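Local coordinates for protein acetamidase (Bacillus halodurans, PDB 2II1) that binds calcium ions and, as a member of the acetamidase/formamidase family, probably hydrolyses carbon-nitrogen bonds of linear amides, at residues E76-D81 and G164-L169; D28-E33 and V203-N208; G72-I77 and K211-P216; D223-T228 and S286-Y291. All blocks are in the same frame, centred on the assembly; numbering follows the deposited sequence.

Interaction 1 of 4, residues E76-D81 and G164-L169; sequences EIEILD and GTTVYL
Glu76 and Tyr168 form a non-hydrogen-bonded pair between antiparallel strands and send their side chains the same way, side by side. The Glu76 chain is extended, with CG anti to the backbone N (chi1 176°), and its CG lies 3.7 Å from Tyr168 CE2, while the carboxylate plane is turned 64° from the ring. Thr166 shares this face: its CG2, also anti to the backbone N, crosses the Glu76 chain obliquely and meets Glu76 CG at 3.6 Å. On the other face the groups are aliphatic. Ile77 CB lies 4.3 Å from Val167 CB. Farther out, Ile77 CD1 meets Leu169 CD1 at 4.1 Å. Between the faces, Ile77 and Val167 exchange two backbone bonds, the one from Val167 N to Ile77 O being 2.7 Å and nearly straight. Further along, Ile79 N donates to Thr165 O and Ile79 O accepts from Gly164 N at 2.8 Å, so the pairing extends into the loop preceding strand 166-170. An alanine in place of Tyr168 would remove the ring that lies beside Glu76 and meets Phe215 edge-to-face, and would probably loosen the packing of both. Since Glu76 OE1 is hydrogen-bonded to Asn208 ND2 on the adjoining strand, the carboxylate is probably steadied beside the ring, and what meets Tyr168 is close packing of CB, CG and OE2 of the glutamate.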
loop_
_atom_site.group_PDB
_atom_site.type_symbol
_atom_site.label_atom_id
_atom_site.label_comp_id
_atom_site.label_asym_id
_atom_site.label_seq_id
_atom_site.Cartn_x
_atom_site.Cartn_y
_atom_site.Cartn_z
ATOM N N GLU A 76 17.697 -8.403 16.402
ATOM C CA GLU A 76 17.697 -7.034 15.916
ATOM C C GLU A 76 18.796 -6.912 14.860
ATOM O O GLU A 76 19.972 -7.022 15.169
ATOM C CB GLU A 76 17.931 -6.059 17.066
ATOM C CG GLU A 76 18.044 -4.619 16.617
ATOM C CD GLU A 76 18.395 -3.694 17.744
ATOM O OE1 GLU A 76 19.578 -3.643 18.113
ATOM O OE2 GLU A 76 17.497 -3.022 18.258
ATOM N N ILE A 77 18.408 -6.723 13.608
ATOM C CA ILE A 77 19.350 -6.828 12.502
ATOM C C ILE A 77 19.426 -5.518 11.727
ATOM O O ILE A 77 18.467 -5.099 11.079
ATOM C CB ILE A 77 18.990 -7.954 11.529
ATOM C CG1 ILE A 77 18.831 -9.277 12.297
ATOM C CG2 ILE A 77 20.072 -8.010 10.418
ATOM C CD1 ILE A 77 17.805 -10.255 11.704
ATOM N N GLU A 78 20.595 -4.896 11.805
ATOM C CA GLU A 78 20.845 -3.612 11.196
ATOM C C GLU A 78 21.496 -3.797 9.831
ATOM O O GLU A 78 22.612 -4.290 9.736
ATOM C CB GLU A 78 21.740 -2.829 12.142
ATOM C CG GLU A 78 21.063 -2.662 13.548
ATOM C CD GLU A 78 22.021 -2.809 14.732
ATOM O OE1 GLU A 78 22.610 -1.784 15.162
ATOM O OE2 GLU A 78 22.154 -3.946 15.251
ATOM N N ILE A 79 20.790 -3.431 8.772
ATOM C CA ILE A 79 21.323 -3.557 7.394
ATOM C C ILE A 79 22.259 -2.359 7.194
ATOM O O ILE A 79 21.810 -1.214 7.089
ATOM C CB ILE A 79 20.208 -3.608 6.281
ATOM C CG1 ILE A 79 19.137 -4.655 6.609
ATOM C CG2 ILE A 79 20.789 -3.936 4.910
ATOM C CD1 ILE A 79 19.653 -6.113 6.706
ATOM N N LEU A 80 23.557 -2.630 7.217
ATOM C CA LEU A 80 24.553 -1.572 7.084
ATOM C C LEU A 80 24.794 -1.264 5.599
ATOM O O LEU A 80 24.942 -0.100 5.219
ATOM C CB LEU A 80 25.853 -1.971 7.815
ATOM C CG LEU A 80 25.716 -2.311 9.313
ATOM C CD1 LEU A 80 27.064 -2.733 9.927
ATOM C CD2 LEU A 80 25.148 -1.114 10.063
ATOM N N ASP A 81 24.785 -2.296 4.747
ATOM C CA ASP A 81 25.120 -2.113 3.315
ATOM C C ASP A 81 24.650 -3.266 2.460
ATOM O O ASP A 81 24.642 -4.386 2.911
ATOM C CB ASP A 81 26.638 -1.969 3.145
ATOM C CG ASP A 81 27.050 -1.649 1.711
ATOM O OD1 ASP A 81 26.947 -0.473 1.300
ATOM O OD2 ASP A 81 27.506 -2.573 1.002
ATOM N N GLY A 164 20.150 0.744 5.988
ATOM C CA GLY A 164 19.765 1.706 7.047
ATOM C C GLY A 164 18.494 1.316 7.808
ATOM O O GLY A 164 18.086 1.999 8.764
ATOM N N THR A 165 17.873 0.221 7.377
ATOM C CA THR A 165 16.700 -0.357 8.042
ATOM C C THR A 165 17.165 -1.381 9.088
ATOM O O THR A 165 18.162 -2.097 8.874
ATOM C CB THR A 165 15.733 -1.010 6.984
ATOM O OG1 THR A 165 15.164 -0.002 6.131
ATOM C CG2 THR A 165 14.599 -1.803 7.641
ATOM N N THR A 166 16.496 -1.390 10.241
ATOM C CA THR A 166 16.630 -2.456 11.230
ATOM C C THR A 166 15.457 -3.428 11.096
ATOM O O THR A 166 14.323 -2.987 11.100
ATOM C CB THR A 166 16.613 -1.872 12.648
ATOM O OG1 THR A 166 17.704 -0.954 12.771
ATOM C CG2 THR A 166 16.764 -2.910 13.664
ATOM N N VAL A 167 15.753 -4.732 10.992
ATOM C CA VAL A 167 14.768 -5.783 10.825
ATOM C C VAL A 167 14.681 -6.528 12.143
ATOM O O VAL A 167 15.704 -6.788 12.772
ATOM C CB VAL A 167 15.217 -6.809 9.755
ATOM C CG1 VAL A 167 14.104 -7.843 9.506
ATOM C CG2 VAL A 167 15.576 -6.117 8.493
ATOM N N TYR A 168 13.480 -6.889 12.558
ATOM C CA TYR A 168 13.306 -7.726 13.758
ATOM C C TYR A 168 12.632 -9.062 13.422
ATOM O O TYR A 168 11.539 -9.059 12.908
ATOM C CB TYR A 168 12.473 -6.992 14.806
ATOM C CG TYR A 168 13.015 -5.626 15.214
ATOM C CD1 TYR A 168 12.655 -4.483 14.518
ATOM C CD2 TYR A 168 13.851 -5.490 16.311
ATOM C CE1 TYR A 168 13.134 -3.229 14.883
ATOM C CE2 TYR A 168 14.344 -4.229 16.685
ATOM C CZ TYR A 168 13.973 -3.111 15.959
ATOM O OH TYR A 168 14.434 -1.869 16.317
ATOM N N LEU A 169 13.314 -10.187 13.711
ATOM C CA LEU A 169 12.794 -11.561 13.489
ATOM C C LEU A 169 12.746 -12.367 14.798
ATOM O O LEU A 169 13.509 -12.077 15.708
ATOM C CB LEU A 169 13.678 -12.323 12.504
ATOM C CG LEU A 169 13.702 -11.802 11.072
ATOM C CD1 LEU A 169 14.739 -12.583 10.278
ATOM C CD2 LEU A 169 12.281 -11.875 10.465
#

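Interaction 2 of 4, residues D28-E33 and V203-N208; sequences DTVIFE and VTLKVN
Strands 28-34 and 201-210 are antiparallel neighbours in the large mixed sheet of the acetamidase/formamidase fold, and this contact is the run where they pair. Val30 and Leu205 form a hydrogen-bonded pair, with Val30 N donating to Leu205 O at 2.7 Å, nearly along the C=O axis, and Leu205 N returning a bond to Val30 O. Phe32 and Val203 exchange a second such pair of bonds, Phe32 N to Val203 O and Val203 N to Phe32 O, each 2.7 Å. The buried face is apolar. Leu205 holds CG in the crowded position between the backbone N and the carbonyl carbon (chi1 56°), which brings its two methyls to different partners: Leu205 CD1 lies 3.7 Å from Val30 CB, and CD2 lies 3.6 Å from Phe32 CE1, the side chains of Leu205 and Phe32 crossing obliquely. Val30 CG2 continues the row to Val207 CG1. An alanine at Leu205 would lack both branches, and the packing between the Phe32 ring and Val30 would probably loosen. On the reverse face, Thr204 fits between two residues of the facing strand. Its CG2 meets Thr29 CG2 at 3.7 Å, and its OG1 lies 3.6 Å from Ile31 CG1, the side chains of Thr204 and Ile31 running side by side. Strand 3-5 flanks strand 28-34 and strand 74-84 flanks strand 201-210, while the apolar face packs on other strands: Phe32, Val203 and Leu205 touch Leu180 of strand 176-184, and Val30 and Val207 reach Leu64 and Val66 of strand 60-67.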
loop_
_atom_site.group_PDB
_atom_site.type_symbol
_atom_site.label_atom_id
_atom_site.label_comp_id
_atom_site.label_asym_id
_atom_site.label_seq_id
_atom_site.Cartn_x
_atom_site.Cartn_y
_atom_site.Cartn_z
ATOM N N ASP A 28 27.968 -8.746 16.559
ATOM C CA ASP A 28 28.930 -8.945 15.482
ATOM C C ASP A 28 28.418 -8.410 14.156
ATOM O O ASP A 28 27.199 -8.381 13.906
ATOM C CB ASP A 28 29.312 -10.413 15.345
ATOM C CG ASP A 28 30.281 -10.873 16.429
ATOM O OD1 ASP A 28 30.689 -10.048 17.261
ATOM O OD2 ASP A 28 30.640 -12.075 16.447
ATOM N N THR A 29 29.355 -7.932 13.339
ATOM C CA THR A 29 29.100 -7.643 11.921
ATOM C C THR A 29 29.188 -8.942 11.140
ATOM O O THR A 29 30.175 -9.676 11.282
ATOM C CB THR A 29 30.112 -6.648 11.335
ATOM O OG1 THR A 29 29.993 -5.411 12.029
ATOM C CG2 THR A 29 29.838 -6.394 9.854
ATOM N N VAL A 30 28.156 -9.232 10.346
ATOM C CA VAL A 30 28.100 -10.451 9.517
ATOM C C VAL A 30 27.899 -10.091 8.058
ATOM O O VAL A 30 27.025 -9.300 7.733
ATOM C CB VAL A 30 26.969 -11.443 9.940
ATOM C CG1 VAL A 30 27.246 -12.795 9.316
ATOM C CG2 VAL A 30 26.880 -11.577 11.439
ATOM N N ILE A 31 28.690 -10.686 7.173
ATOM C CA ILE A 31 28.589 -10.417 5.722
ATOM C C ILE A 31 28.071 -11.669 5.005
ATOM O O ILE A 31 28.641 -12.750 5.172
ATOM C CB ILE A 31 29.964 -9.964 5.131
ATOM C CG1 ILE A 31 30.424 -8.663 5.777
ATOM C CG2 ILE A 31 29.898 -9.758 3.574
ATOM C CD1 ILE A 31 31.923 -8.481 5.722
ATOM N N PHE A 32 26.975 -11.529 4.245
ATOM C CA PHE A 32 26.335 -12.649 3.556
ATOM C C PHE A 32 26.545 -12.404 2.081
ATOM O O PHE A 32 26.066 -11.398 1.566
ATOM C CB PHE A 32 24.808 -12.693 3.810
ATOM C CG PHE A 32 24.401 -13.178 5.167
ATOM C CD1 PHE A 32 24.535 -12.370 6.275
ATOM C CD2 PHE A 32 23.816 -14.426 5.330
ATOM C CE1 PHE A 32 24.155 -12.814 7.530
ATOM C CE2 PHE A 32 23.404 -14.872 6.577
ATOM C CZ PHE A 32 23.585 -14.062 7.687
ATOM N N GLU A 33 27.263 -13.286 1.395
ATOM C CA GLU A 33 27.295 -13.298 -0.079
ATOM C C GLU A 33 26.129 -14.147 -0.586
ATOM O O GLU A 33 25.916 -15.251 -0.095
ATOM C CB GLU A 33 28.626 -13.858 -0.600
ATOM N N VAL A 203 25.560 -8.716 1.465
ATOM C CA VAL A 203 24.883 -7.942 2.488
ATOM C C VAL A 203 25.823 -7.869 3.666
ATOM O O VAL A 203 26.447 -8.875 4.016
ATOM C CB VAL A 203 23.520 -8.564 2.893
ATOM C CG1 VAL A 203 22.973 -7.883 4.128
ATOM C CG2 VAL A 203 22.542 -8.430 1.779
ATOM N N THR A 204 25.953 -6.663 4.227
ATOM C CA THR A 204 26.660 -6.443 5.477
ATOM C C THR A 204 25.628 -6.026 6.503
ATOM O O THR A 204 24.856 -5.102 6.278
ATOM C CB THR A 204 27.770 -5.377 5.316
ATOM O OG1 THR A 204 28.695 -5.827 4.326
ATOM C CG2 THR A 204 28.528 -5.124 6.629
ATOM N N LEU A 205 25.601 -6.747 7.621
ATOM C CA LEU A 205 24.654 -6.481 8.687
ATOM C C LEU A 205 25.317 -6.621 10.057
ATOM O O LEU A 205 26.347 -7.287 10.187
ATOM C CB LEU A 205 23.448 -7.425 8.539
ATOM C CG LEU A 205 23.649 -8.941 8.504
ATOM C CD1 LEU A 205 23.772 -9.531 9.888
ATOM C CD2 LEU A 205 22.511 -9.623 7.825
ATOM N N LYS A 206 24.726 -5.982 11.064
ATOM C CA LYS A 206 25.045 -6.247 12.469
ATOM C C LYS A 206 23.871 -6.991 13.125
ATOM O O LYS A 206 22.673 -6.591 12.990
ATOM C CB LYS A 206 25.322 -4.923 13.185
ATOM C CG LYS A 206 25.770 -5.061 14.639
ATOM C CD LYS A 206 26.240 -3.715 15.218
ATOM C CE LYS A 206 26.241 -3.736 16.769
ATOM N NZ LYS A 206 27.164 -2.715 17.357
ATOM N N VAL A 207 24.181 -8.087 13.815
ATOM C CA VAL A 207 23.147 -8.898 14.430
ATOM C C VAL A 207 23.173 -8.775 15.962
ATOM O O VAL A 207 24.195 -9.096 16.602
ATOM C CB VAL A 207 23.223 -10.379 13.950
ATOM C CG1 VAL A 207 24.624 -10.961 14.145
ATOM C CG2 VAL A 207 22.164 -11.222 14.653
ATOM N N ASN A 208 22.056 -8.301 16.544
ATOM C CA ASN A 208 21.925 -8.195 18.001
ATOM C C ASN A 208 20.859 -9.128 18.516
ATOM O O ASN A 208 19.858 -9.377 17.843
ATOM C CB ASN A 208 21.611 -6.769 18.456
ATOM C CG ASN A 208 22.647 -5.778 18.013
ATOM O OD1 ASN A 208 23.844 -6.029 18.098
ATOM N ND2 ASN A 208 22.192 -4.637 17.525
#

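Interaction 3 of 4, residues G72-I77 and K211-P216; sequences GDMLEI and KERMFP
Arg213 grips a single backbone oxygen, Asp73 O, side-on with two nitrogens. The bond from NH2 to Asp73 O is 2.9 Å and lies in the carbonyl plane, whereas the one from NE to the same Asp73 O is longer at 3.2 Å and comes from above that plane; the oxygen itself stays close to the guanidinium plane. The Asp73 side chain meets Lys211, the two lying alongside, in a salt bridge between OD2 and NZ, though the modelled separation is improbably short and the carboxylate oxygen is less surely placed. Met74, a selenomethionine, reaches across to Phe215 at about a right angle, its SE 3.8 Å from Phe215 CE1 in an oblique Met-aromatic contact. A second shell fixes these groups: Glu172 forms a salt bridge with Arg213 NH1, Gly68 O accepts from Lys211 NZ, and Arg70 N donates to Asp73 OD2. Tyr168 and Phe249 meet the Phe215 ring edge-to-face. The loop after strand 201-210 is thus held to the residues leading into strand 74-84 by a salt bridge and a two-nitrogen grip on a carbonyl, and to Met74 by an apolar contact; the flanking carboxylate of Glu172 would probably help to balance the arginine's charge.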
loop_
_atom_site.group_PDB
_atom_site.type_symbol
_atom_site.label_atom_id
_atom_site.label_comp_id
_atom_site.label_asym_id
_atom_site.label_seq_id
_atom_site.Cartn_x
_atom_site.Cartn_y
_atom_site.Cartn_z
ATOM N N GLY A 72 12.289 -17.495 22.283
ATOM C CA GLY A 72 11.600 -16.342 22.901
ATOM C C GLY A 72 12.256 -14.975 22.711
ATOM O O GLY A 72 11.599 -13.952 22.880
ATOM N N ASP A 73 13.542 -14.959 22.361
ATOM C CA ASP A 73 14.280 -13.729 22.041
ATOM C C ASP A 73 13.841 -13.261 20.647
ATOM O O ASP A 73 13.058 -13.918 19.970
ATOM C CB ASP A 73 15.815 -13.958 22.052
ATOM C CG ASP A 73 16.370 -14.353 23.441
ATOM O OD1 ASP A 73 15.604 -14.467 24.413
ATOM O OD2 ASP A 73 17.595 -14.579 23.562
HETATM N N MSE A 74 14.349 -12.112 20.245
HETATM C CA MSE A 74 14.275 -11.677 18.869
HETATM C C MSE A 74 15.642 -11.250 18.389
HETATM O O MSE A 74 16.545 -10.970 19.206
HETATM C CB MSE A 74 13.218 -10.571 18.671
HETATM C CG MSE A 74 13.191 -9.438 19.654
HETATM SE SE MSE A 74 12.087 -7.936 18.943
HETATM C CE MSE A 74 13.063 -6.443 19.810
ATOM N N LEU A 75 15.837 -11.266 17.070
ATOM C CA LEU A 75 17.056 -10.693 16.513
ATOM C C LEU A 75 16.751 -9.283 16.107
ATOM O O LEU A 75 15.674 -9.002 15.549
ATOM C CB LEU A 75 17.548 -11.462 15.299
ATOM C CG LEU A 75 18.110 -12.862 15.540
ATOM C CD1 LEU A 75 18.566 -13.397 14.220
ATOM C CD2 LEU A 75 19.257 -12.878 16.565
ATOM N N GLU A 76 17.697 -8.403 16.402
ATOM C CA GLU A 76 17.697 -7.034 15.916
ATOM C C GLU A 76 18.796 -6.912 14.860
ATOM O O GLU A 76 19.972 -7.022 15.169
ATOM C CB GLU A 76 17.931 -6.059 17.066
ATOM C CG GLU A 76 18.044 -4.619 16.617
ATOM C CD GLU A 76 18.395 -3.694 17.744
ATOM O OE1 GLU A 76 19.578 -3.643 18.113
ATOM O OE2 GLU A 76 17.497 -3.022 18.258
ATOM N N ILE A 77 18.408 -6.723 13.608
ATOM C CA ILE A 77 19.350 -6.828 12.502
ATOM C C ILE A 77 19.426 -5.518 11.727
ATOM O O ILE A 77 18.467 -5.099 11.079
ATOM C CB ILE A 77 18.990 -7.954 11.529
ATOM C CG1 ILE A 77 18.831 -9.277 12.297
ATOM C CG2 ILE A 77 20.072 -8.010 10.418
ATOM C CD1 ILE A 77 17.805 -10.255 11.704
ATOM N N LYS A 211 16.513 -9.881 24.344
ATOM C CA LYS A 211 15.983 -10.883 25.235
ATOM C C LYS A 211 14.501 -10.728 25.512
ATOM O O LYS A 211 13.869 -11.674 25.979
ATOM C CB LYS A 211 16.804 -10.906 26.527
ATOM C CG LYS A 211 18.191 -11.460 26.277
ATOM C CD LYS A 211 18.135 -12.982 26.268
ATOM C CE LYS A 211 19.331 -13.643 25.604
ATOM N NZ LYS A 211 19.081 -15.114 25.463
ATOM N N GLU A 212 13.933 -9.564 25.216
ATOM C CA GLU A 212 12.503 -9.407 25.331
ATOM C C GLU A 212 11.914 -9.101 23.977
ATOM O O GLU A 212 12.339 -8.165 23.287
ATOM C CB GLU A 212 12.106 -8.314 26.321
ATOM C CG GLU A 212 10.737 -8.606 26.978
ATOM C CD GLU A 212 9.886 -7.366 27.181
ATOM O OE1 GLU A 212 10.409 -6.374 27.740
ATOM O OE2 GLU A 212 8.693 -7.390 26.784
ATOM N N ARG A 213 10.917 -9.901 23.620
ATOM C CA ARG A 213 10.186 -9.724 22.397
ATOM C C ARG A 213 9.076 -8.703 22.577
ATOM O O ARG A 213 7.963 -9.039 22.950
ATOM C CB ARG A 213 9.628 -11.054 21.966
ATOM C CG ARG A 213 9.323 -11.080 20.537
ATOM C CD ARG A 213 8.802 -12.412 20.150
ATOM N NE ARG A 213 9.851 -13.413 20.099
ATOM C CZ ARG A 213 9.646 -14.676 19.748
ATOM N NH1 ARG A 213 8.442 -15.067 19.396
ATOM N NH2 ARG A 213 10.642 -15.546 19.739
HETATM N N MSE A 214 9.384 -7.457 22.258
HETATM C CA MSE A 214 8.523 -6.310 22.567
HETATM C C MSE A 214 7.325 -6.076 21.637
HETATM O O MSE A 214 6.333 -5.460 22.032
HETATM C CB MSE A 214 9.392 -5.056 22.557
HETATM C CG MSE A 214 8.870 -3.922 23.402
HETATM SE SE MSE A 214 9.600 -2.251 22.745
HETATM C CE MSE A 214 11.432 -2.918 22.134
ATOM N N PHE A 215 7.425 -6.534 20.393
ATOM C CA PHE A 215 6.322 -6.400 19.430
ATOM C C PHE A 215 6.124 -7.670 18.588
ATOM O O PHE A 215 6.990 -8.567 18.585
ATOM C CB PHE A 215 6.510 -5.166 18.515
ATOM C CG PHE A 215 7.940 -4.731 18.343
ATOM C CD1 PHE A 215 8.818 -5.467 17.569
ATOM C CD2 PHE A 215 8.390 -3.573 18.934
ATOM C CE1 PHE A 215 10.134 -5.053 17.404
ATOM C CE2 PHE A 215 9.684 -3.158 18.783
ATOM C CZ PHE A 215 10.568 -3.907 18.016
ATOM N N PRO A 216 4.993 -7.750 17.867
ATOM C CA PRO A 216 4.765 -8.884 16.973
ATOM C C PRO A 216 5.721 -8.808 15.795
ATOM O O PRO A 216 6.058 -7.718 15.344
ATOM C CB PRO A 216 3.316 -8.701 16.520
ATOM C CG PRO A 216 2.737 -7.687 17.441
ATOM C CD PRO A 216 3.862 -6.809 17.817
#

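Interaction 4 of 4, residues D223-T228 and S286-Y291; sequences DTHFMT and SLALHY
Strands 225-232 and 281-288 run antiparallel, their local axes 157° apart, with backbone bonds from Phe226 N to Leu287 O and from Leu287 N to Phe226 O, each 3.0 Å, and a third bond, from Leu289 N to Thr224 O at 2.8 Å, continues the pairing to where helix 289-294 takes over. The approach to Thr224 O is nearly straight at the hydrogen, but the donor stands above the carbonyl plane. A water also donates to that oxygen and accepts from His290 N, linking the residue before strand 225-232 to the first turn of helix 289-294. Leu289 lies over the backbone of 223-225, with CG close to Thr224 O, while its CD2 reaches Phe226 CB at 3.7 Å. The Phe226 ring itself leads away, CG being anti to the backbone N (chi1 173°). His225 turns its imidazole back across the facing strand, so that CD2 comes within 3.3 Å of Ala288 N and 3.4 Å of Ser286 OG. The rotation of this ring is probably steadied by its ND1, which is hydrogen-bonded to Thr224 OG1 at 3.0 Å. On the same side as Ser286, the extended selenomethionine Met227 lays its CG 3.6 Å from Ser286 CB. Leu287 points to the opposite face, where Leu250 of helix 235-253 and Leu264 and Ala268 of helix 258-268 cover it. Phe226 packs on Met246 of the former helix and meets Phe292 edge-to-face, strand 219-221 flanks strand 225-232 on its other side, and Tyr291 reaches Pro127 of the second subunit.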
loop_
_atom_site.group_PDB
_atom_site.type_symbol
_atom_site.label_atom_id
_atom_site.label_comp_id
_atom_site.label_asym_id
_atom_site.label_seq_id
_atom_site.Cartn_x
_atom_site.Cartn_y
_atom_site.Cartn_z
ATOM N N ASP A 223 14.670 4.980 9.121
ATOM C CA ASP A 223 15.018 6.257 9.757
ATOM C C ASP A 223 13.784 7.061 10.232
ATOM O O ASP A 223 13.932 7.941 11.040
ATOM C CB ASP A 223 15.842 7.136 8.798
ATOM C CG ASP A 223 17.336 6.780 8.780
ATOM O OD1 ASP A 223 17.716 5.629 9.128
ATOM O OD2 ASP A 223 18.134 7.662 8.398
ATOM N N THR A 224 12.579 6.786 9.729
ATOM C CA THR A 224 11.417 7.635 10.033
ATOM C C THR A 224 10.169 6.904 10.524
ATOM O O THR A 224 9.289 7.528 11.130
ATOM C CB THR A 224 11.005 8.435 8.784
ATOM O OG1 THR A 224 10.916 7.549 7.669
ATOM C CG2 THR A 224 12.026 9.511 8.484
ATOM N N HIS A 225 10.086 5.610 10.249
ATOM C CA HIS A 225 8.886 4.808 10.539
ATOM C C HIS A 225 9.209 3.483 11.181
ATOM O O HIS A 225 10.309 2.970 11.058
ATOM C CB HIS A 225 8.087 4.541 9.273
ATOM C CG HIS A 225 7.406 5.748 8.742
ATOM N ND1 HIS A 225 8.076 6.685 7.999
ATOM C CD2 HIS A 225 6.136 6.202 8.872
ATOM C CE1 HIS A 225 7.248 7.662 7.677
ATOM N NE2 HIS A 225 6.068 7.394 8.199
ATOM N N PHE A 226 8.211 2.951 11.869
ATOM C CA PHE A 226 8.238 1.603 12.390
ATOM C C PHE A 226 7.096 0.862 11.683
ATOM O O PHE A 226 6.044 1.443 11.405
ATOM C CB PHE A 226 8.044 1.623 13.915
ATOM C CG PHE A 226 7.898 0.267 14.507
ATOM C CD1 PHE A 226 9.012 -0.526 14.717
ATOM C CD2 PHE A 226 6.646 -0.248 14.782
ATOM C CE1 PHE A 226 8.862 -1.801 15.191
ATOM C CE2 PHE A 226 6.508 -1.516 15.280
ATOM C CZ PHE A 226 7.598 -2.283 15.479
HETATM N N MSE A 227 7.326 -0.395 11.327
HETATM C CA MSE A 227 6.297 -1.169 10.633
HETATM C C MSE A 227 6.181 -2.567 11.121
HETATM O O MSE A 227 7.185 -3.242 11.305
HETATM C CB MSE A 227 6.619 -1.271 9.150
HETATM C CG MSE A 227 7.116 0.005 8.579
HETATM SE SE MSE A 227 7.346 -0.206 6.672
HETATM C CE MSE A 227 8.429 1.424 6.457
ATOM N N THR A 228 4.934 -3.004 11.258
ATOM C CA THR A 228 4.597 -4.389 11.517
ATOM C C THR A 228 4.277 -5.117 10.197
ATOM O O THR A 228 3.582 -4.602 9.334
ATOM C CB THR A 228 3.450 -4.528 12.563
ATOM O OG1 THR A 228 2.300 -3.764 12.171
ATOM C CG2 THR A 228 3.951 -4.040 13.953
ATOM N N SER A 286 2.537 0.770 8.787
ATOM C CA SER A 286 3.613 1.695 9.068
ATOM C C SER A 286 3.106 2.948 9.812
ATOM O O SER A 286 2.108 3.584 9.397
ATOM C CB SER A 286 4.289 2.097 7.765
ATOM O OG SER A 286 5.238 3.110 7.944
ATOM N N LEU A 287 3.789 3.282 10.913
ATOM C CA LEU A 287 3.523 4.515 11.646
ATOM C C LEU A 287 4.839 5.278 11.962
ATOM O O LEU A 287 5.833 4.659 12.338
ATOM C CB LEU A 287 2.764 4.180 12.919
ATOM C CG LEU A 287 2.264 5.333 13.780
ATOM C CD1 LEU A 287 1.074 6.119 13.115
ATOM C CD2 LEU A 287 1.904 4.798 15.151
ATOM N N ALA A 288 4.806 6.612 11.839
ATOM C CA ALA A 288 5.955 7.493 12.070
ATOM C C ALA A 288 6.544 7.367 13.483
ATOM O O ALA A 288 5.810 7.331 14.465
ATOM C CB ALA A 288 5.574 8.939 11.797
ATOM N N LEU A 289 7.874 7.296 13.577
ATOM C CA LEU A 289 8.540 7.045 14.875
ATOM C C LEU A 289 8.301 8.193 15.858
ATOM O O LEU A 289 8.346 8.006 17.075
ATOM C CB LEU A 289 10.049 6.849 14.693
ATOM C CG LEU A 289 10.528 5.659 13.863
ATOM C CD1 LEU A 289 11.974 5.925 13.434
ATOM C CD2 LEU A 289 10.412 4.380 14.634
ATOM N N HIS A 290 8.040 9.387 15.354
ATOM C CA HIS A 290 7.821 10.501 16.272
ATOM C C HIS A 290 6.558 10.327 17.134
ATOM O O HIS A 290 6.462 10.972 18.172
ATOM C CB HIS A 290 7.830 11.843 15.524
ATOM C CG HIS A 290 6.622 12.076 14.668
ATOM N ND1 HIS A 290 5.412 12.495 15.185
ATOM C CD2 HIS A 290 6.440 11.961 13.331
ATOM C CE1 HIS A 290 4.535 12.618 14.205
ATOM N NE2 HIS A 290 5.133 12.304 13.067
ATOM N N TYR A 291 5.616 9.456 16.725
ATOM C CA TYR A 291 4.435 9.110 17.536
ATOM C C TYR A 291 4.809 8.174 18.684
ATOM O O TYR A 291 4.323 8.328 19.815
ATOM C CB TYR A 291 3.309 8.478 16.675
ATOM C CG TYR A 291 2.693 9.424 15.648
ATOM C CD1 TYR A 291 1.919 10.513 16.050
ATOM C CD2 TYR A 291 2.899 9.238 14.283
ATOM C CE1 TYR A 291 1.358 11.372 15.127
ATOM C CE2 TYR A 291 2.344 10.105 13.350
ATOM C CZ TYR A 291 1.572 11.165 13.784
ATOM O OH TYR A 291 1.036 12.027 12.882
HETATM O O HOH W 1 8.939 9.975 12.459
#

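In the fold
All four contacts involve one large mixed sheet, interaction 3 through a loop that packs on it. Interactions 1 and 2 are the buried contacts, their centres about 9 Å apart, and adjoin where strand 74-84 pairs with strand 201-210; both rely on regular backbone bonding with apolar groups on one face. Interaction 3 shares Glu76 and Ile77 with interaction 1, but there a salt bridge, an arginine on a carbonyl and a Met-aromatic contact hold the loop, rather than strand pairing between the two segments. Interaction 4, also partly buried, lies further across the sheet, where a strand passes into a helix, and nowhere touches interaction 2. Phe215 of interaction 3 packs against Tyr168 of interaction 1 and Phe226 of interaction 4.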